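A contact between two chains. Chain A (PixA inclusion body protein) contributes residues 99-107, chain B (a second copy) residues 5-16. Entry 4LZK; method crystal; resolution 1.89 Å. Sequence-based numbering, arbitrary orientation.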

# COMPACT_ATOMS: atom_id res chain seq x y z
N ILE A 99 0.16 7.79 25.53
CA ILE A 99 -0.01 9.18 25.04
C ILE A 99 -0.23 10.14 26.21
O ILE A 99 -1.05 9.86 27.13
CB ILE A 99 -1.16 9.31 24.07
CG1 ILE A 99 -0.88 8.40 22.85
CG2 ILE A 99 -1.37 10.78 23.65
CD1 ILE A 99 -2.01 8.26 21.84
N TYR A 100 0.51 11.24 26.18
CA TYR A 100 0.18 12.30 27.13
C TYR A 100 -0.15 13.65 26.56
O TYR A 100 -0.56 14.52 27.35
CB TYR A 100 1.24 12.44 28.21
CG TYR A 100 2.60 12.89 27.77
CD1 TYR A 100 3.53 12.00 27.31
CD2 TYR A 100 2.96 14.24 27.81
CE1 TYR A 100 4.79 12.38 26.89
CE2 TYR A 100 4.23 14.66 27.40
CZ TYR A 100 5.16 13.69 26.96
OH TYR A 100 6.41 14.04 26.52
N HIS A 101 -0.06 13.86 25.25
CA HIS A 101 -0.35 15.17 24.68
C HIS A 101 -0.47 15.08 23.14
O HIS A 101 0.13 14.25 22.51
CB HIS A 101 0.71 16.21 25.06
CG HIS A 101 0.30 17.61 24.79
ND1 HIS A 101 1.01 18.42 23.92
CD2 HIS A 101 -0.74 18.35 25.23
CE1 HIS A 101 0.41 19.60 23.85
NE2 HIS A 101 -0.68 19.57 24.60
N VAL A 102 -1.36 15.88 22.61
CA VAL A 102 -1.53 16.04 21.15
C VAL A 102 -1.53 17.50 20.83
O VAL A 102 -2.23 18.24 21.48
CB VAL A 102 -2.84 15.44 20.63
CG1 VAL A 102 -2.85 15.54 19.09
CG2 VAL A 102 -2.97 14.03 21.06
N GLN A 103 -0.74 17.94 19.84
CA GLN A 103 -0.74 19.37 19.50
C GLN A 103 -0.49 19.62 18.00
O GLN A 103 0.02 18.75 17.30
CB GLN A 103 0.33 20.05 20.35
CG GLN A 103 1.79 19.74 19.91
CD GLN A 103 2.84 20.29 20.90
OE1 GLN A 103 3.38 21.42 20.75
NE2 GLN A 103 3.11 19.53 21.94
N GLN A 104 -0.82 20.81 17.52
CA GLN A 104 -0.52 21.21 16.17
C GLN A 104 0.98 21.22 15.95
O GLN A 104 1.73 21.70 16.78
CB GLN A 104 -1.10 22.61 15.88
CG GLN A 104 -0.95 23.09 14.46
CD GLN A 104 -1.78 24.37 14.22
OE1 GLN A 104 -2.43 24.94 15.15
NE2 GLN A 104 -1.78 24.82 12.98
N TYR A 105 1.41 20.68 14.82
CA TYR A 105 2.79 20.76 14.41
C TYR A 105 2.97 21.62 13.17
O TYR A 105 3.97 22.34 13.06
CB TYR A 105 3.30 19.34 14.08
CG TYR A 105 4.80 19.20 13.80
CD1 TYR A 105 5.69 19.16 14.83
CD2 TYR A 105 5.29 19.08 12.52
CE1 TYR A 105 7.05 19.02 14.61
CE2 TYR A 105 6.66 18.97 12.25
CZ TYR A 105 7.54 18.89 13.30
OH TYR A 105 8.88 18.78 13.09
N SER A 106 2.11 21.40 12.16
CA SER A 106 2.13 22.18 10.93
C SER A 106 0.75 22.42 10.44
O SER A 106 -0.18 21.74 10.84
CB SER A 106 2.88 21.48 9.82
OG SER A 106 4.29 21.37 10.05
N GLY A 107 0.57 23.44 9.62
CA GLY A 107 -0.67 23.49 8.82
C GLY A 107 -1.75 24.28 9.50
O GLY A 107 -1.47 25.06 10.42
N LYS B 5 4.48 17.07 37.51
CA LYS B 5 3.76 18.12 36.77
C LYS B 5 4.34 18.22 35.39
O LYS B 5 5.53 18.46 35.23
CB LYS B 5 3.88 19.50 37.44
N VAL B 6 3.50 18.04 34.38
CA VAL B 6 3.92 18.33 33.04
C VAL B 6 3.06 19.49 32.61
O VAL B 6 1.85 19.48 32.81
CB VAL B 6 3.76 17.07 32.13
CG1 VAL B 6 4.15 17.39 30.68
CG2 VAL B 6 4.68 15.98 32.62
N ASP B 7 3.69 20.50 32.05
CA ASP B 7 2.93 21.65 31.53
C ASP B 7 2.56 21.42 30.04
O ASP B 7 3.41 21.44 29.15
CB ASP B 7 3.72 22.93 31.70
CG ASP B 7 3.07 24.11 30.98
OD1 ASP B 7 1.82 24.18 30.88
OD2 ASP B 7 3.84 24.96 30.50
N PRO B 8 1.29 21.20 29.78
CA PRO B 8 0.80 20.88 28.38
C PRO B 8 1.01 22.01 27.41
O PRO B 8 0.91 21.81 26.19
CB PRO B 8 -0.69 20.60 28.58
CG PRO B 8 -1.07 21.22 29.88
CD PRO B 8 0.18 21.29 30.75
N ASN B 9 1.36 23.20 27.91
CA ASN B 9 1.55 24.34 27.04
C ASN B 9 2.98 24.65 26.73
O ASN B 9 3.23 25.59 26.00
CB ASN B 9 0.86 25.59 27.61
CG ASN B 9 -0.65 25.43 27.74
OD1 ASN B 9 -1.30 24.74 26.95
ND2 ASN B 9 -1.22 26.06 28.75
N SER B 10 3.94 23.92 27.28
CA SER B 10 5.35 24.08 26.88
C SER B 10 6.02 22.75 26.56
O SER B 10 7.12 22.47 26.95
CB SER B 10 6.12 24.87 27.92
OG SER B 10 5.86 24.35 29.19
N ILE B 11 5.34 21.93 25.79
CA ILE B 11 5.95 20.74 25.27
C ILE B 11 6.62 21.17 23.98
O ILE B 11 5.96 21.37 22.98
CB ILE B 11 4.91 19.61 25.07
CG1 ILE B 11 4.39 19.18 26.47
CG2 ILE B 11 5.54 18.45 24.32
CD1 ILE B 11 3.15 18.36 26.48
N ASN B 12 7.93 21.28 24.01
CA ASN B 12 8.65 21.80 22.89
C ASN B 12 9.25 20.72 21.99
O ASN B 12 10.00 19.84 22.42
CB ASN B 12 9.64 22.85 23.41
CG ASN B 12 8.90 24.11 23.96
OD1 ASN B 12 8.50 25.01 23.19
ND2 ASN B 12 8.67 24.16 25.28
N LEU B 13 8.90 20.80 20.70
CA LEU B 13 9.24 19.75 19.69
C LEU B 13 10.46 20.08 18.83
O LEU B 13 10.83 19.33 17.89
CB LEU B 13 8.05 19.59 18.76
CG LEU B 13 6.75 19.32 19.51
CD1 LEU B 13 5.63 19.28 18.51
CD2 LEU B 13 6.72 18.07 20.39
N GLU B 14 11.01 21.26 19.05
CA GLU B 14 12.17 21.73 18.28
C GLU B 14 12.04 21.43 16.74
O GLU B 14 12.93 20.82 16.11
CB GLU B 14 13.45 21.13 18.85
CG GLU B 14 13.75 21.65 20.28
CD GLU B 14 14.17 23.11 20.32
OE1 GLU B 14 14.95 23.53 19.43
OE2 GLU B 14 13.74 23.83 21.25
N LYS B 15 10.94 21.90 16.17
CA LYS B 15 10.71 21.82 14.74
C LYS B 15 11.78 22.57 14.00
O LYS B 15 12.13 23.68 14.34
CB LYS B 15 9.33 22.39 14.46
CG LYS B 15 8.92 22.30 12.99
CD LYS B 15 7.47 22.72 12.79
CE LYS B 15 7.11 22.65 11.30
NZ LYS B 15 5.79 23.29 11.07
N ALA B 16 12.37 21.95 13.00
CA ALA B 16 13.41 22.60 12.20
C ALA B 16 13.12 22.17 10.76
O ALA B 16 12.47 21.13 10.54
CB ALA B 16 14.78 22.04 12.60
O HOH W 1 11.79 18.80 13.09

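This is a mostly apolar contact, in which an irregular segment of chain B packs along a strand of chain A and is anchored at one end by a lysine. The two stretches together bury 535 Å².

The lysine end is the most polar part. The side chain of K15(B) is fully extended, with all four chi angles in t. It lies along the ring of Y105(A), and its ammonium group reaches one backbone and one side-chain oxygen. There K15(B) NZ donates two hydrogen bonds, one to Y105(A) O at 2.9 Å and one to S106(A) OG at 2.6 Å. S106(A) sits where the chain turns a corner. On the way, K15(B) CD lies over the face of the Y105(A) ring, 4.0 Å from its centroid and 16° off the normal, a CH-pi contact. K15(B) NZ is 4.9 Å from the same centroid and 29° off the normal, so the cation-pi interaction is off-centre. The aliphatic part of the chain covers the ring more squarely than the charge does.

Y105(A) has further partners. Its CA-to-CB bond points sideways, but the end of the side chain comes nearer to chain B. L13(B) CD1 meets the ring at its edge, 3.7 Å from Y105(A) CD1. A water joins the hydroxyl to the chain B backbone: it lies 2.9 Å from Y105(A) OH and accepts from A16(B) N at 3.2 Å.

I11(B) and L13(B) point toward chain A, while N12(B) between them points away. This alternation puts the two apolar side chains against the strand. I11(B) CD1 reaches 3.3 Å from H101(A) ND1 and 4.0 Å from Y100(A) CE2. V6(B) CG1 adds a looser contact to Y100(A) CE2 at 4.3 Å. The side chain of Q103(A) lies against both I11(B) and L13(B). Q103(A) NE2 is 3.6 Å from I11(B) CG2, and Q103(A) CD is 3.8 Å from L13(B) CD1. Q103(A) OE1 and I11(B) O are 3.4 Å apart, but both are acceptors and do not bond.

At H101(A), P8(B) CA lies over one face of the imidazole. H101(A) NE2 is 3.2 Å from P8(B) O, but the angle is too poor for a hydrogen bond. P8(B) belongs to a type I turn from D7(B) to S10(B), closed by S10(B) N to D7(B) O at 3.2 Å. D7(B) braces the turn: D7(B) OD1 accepts from N9(B) N at 3.2 Å, and D7(B) OD2 accepts from S10(B) OG at a very short 2.5 Å.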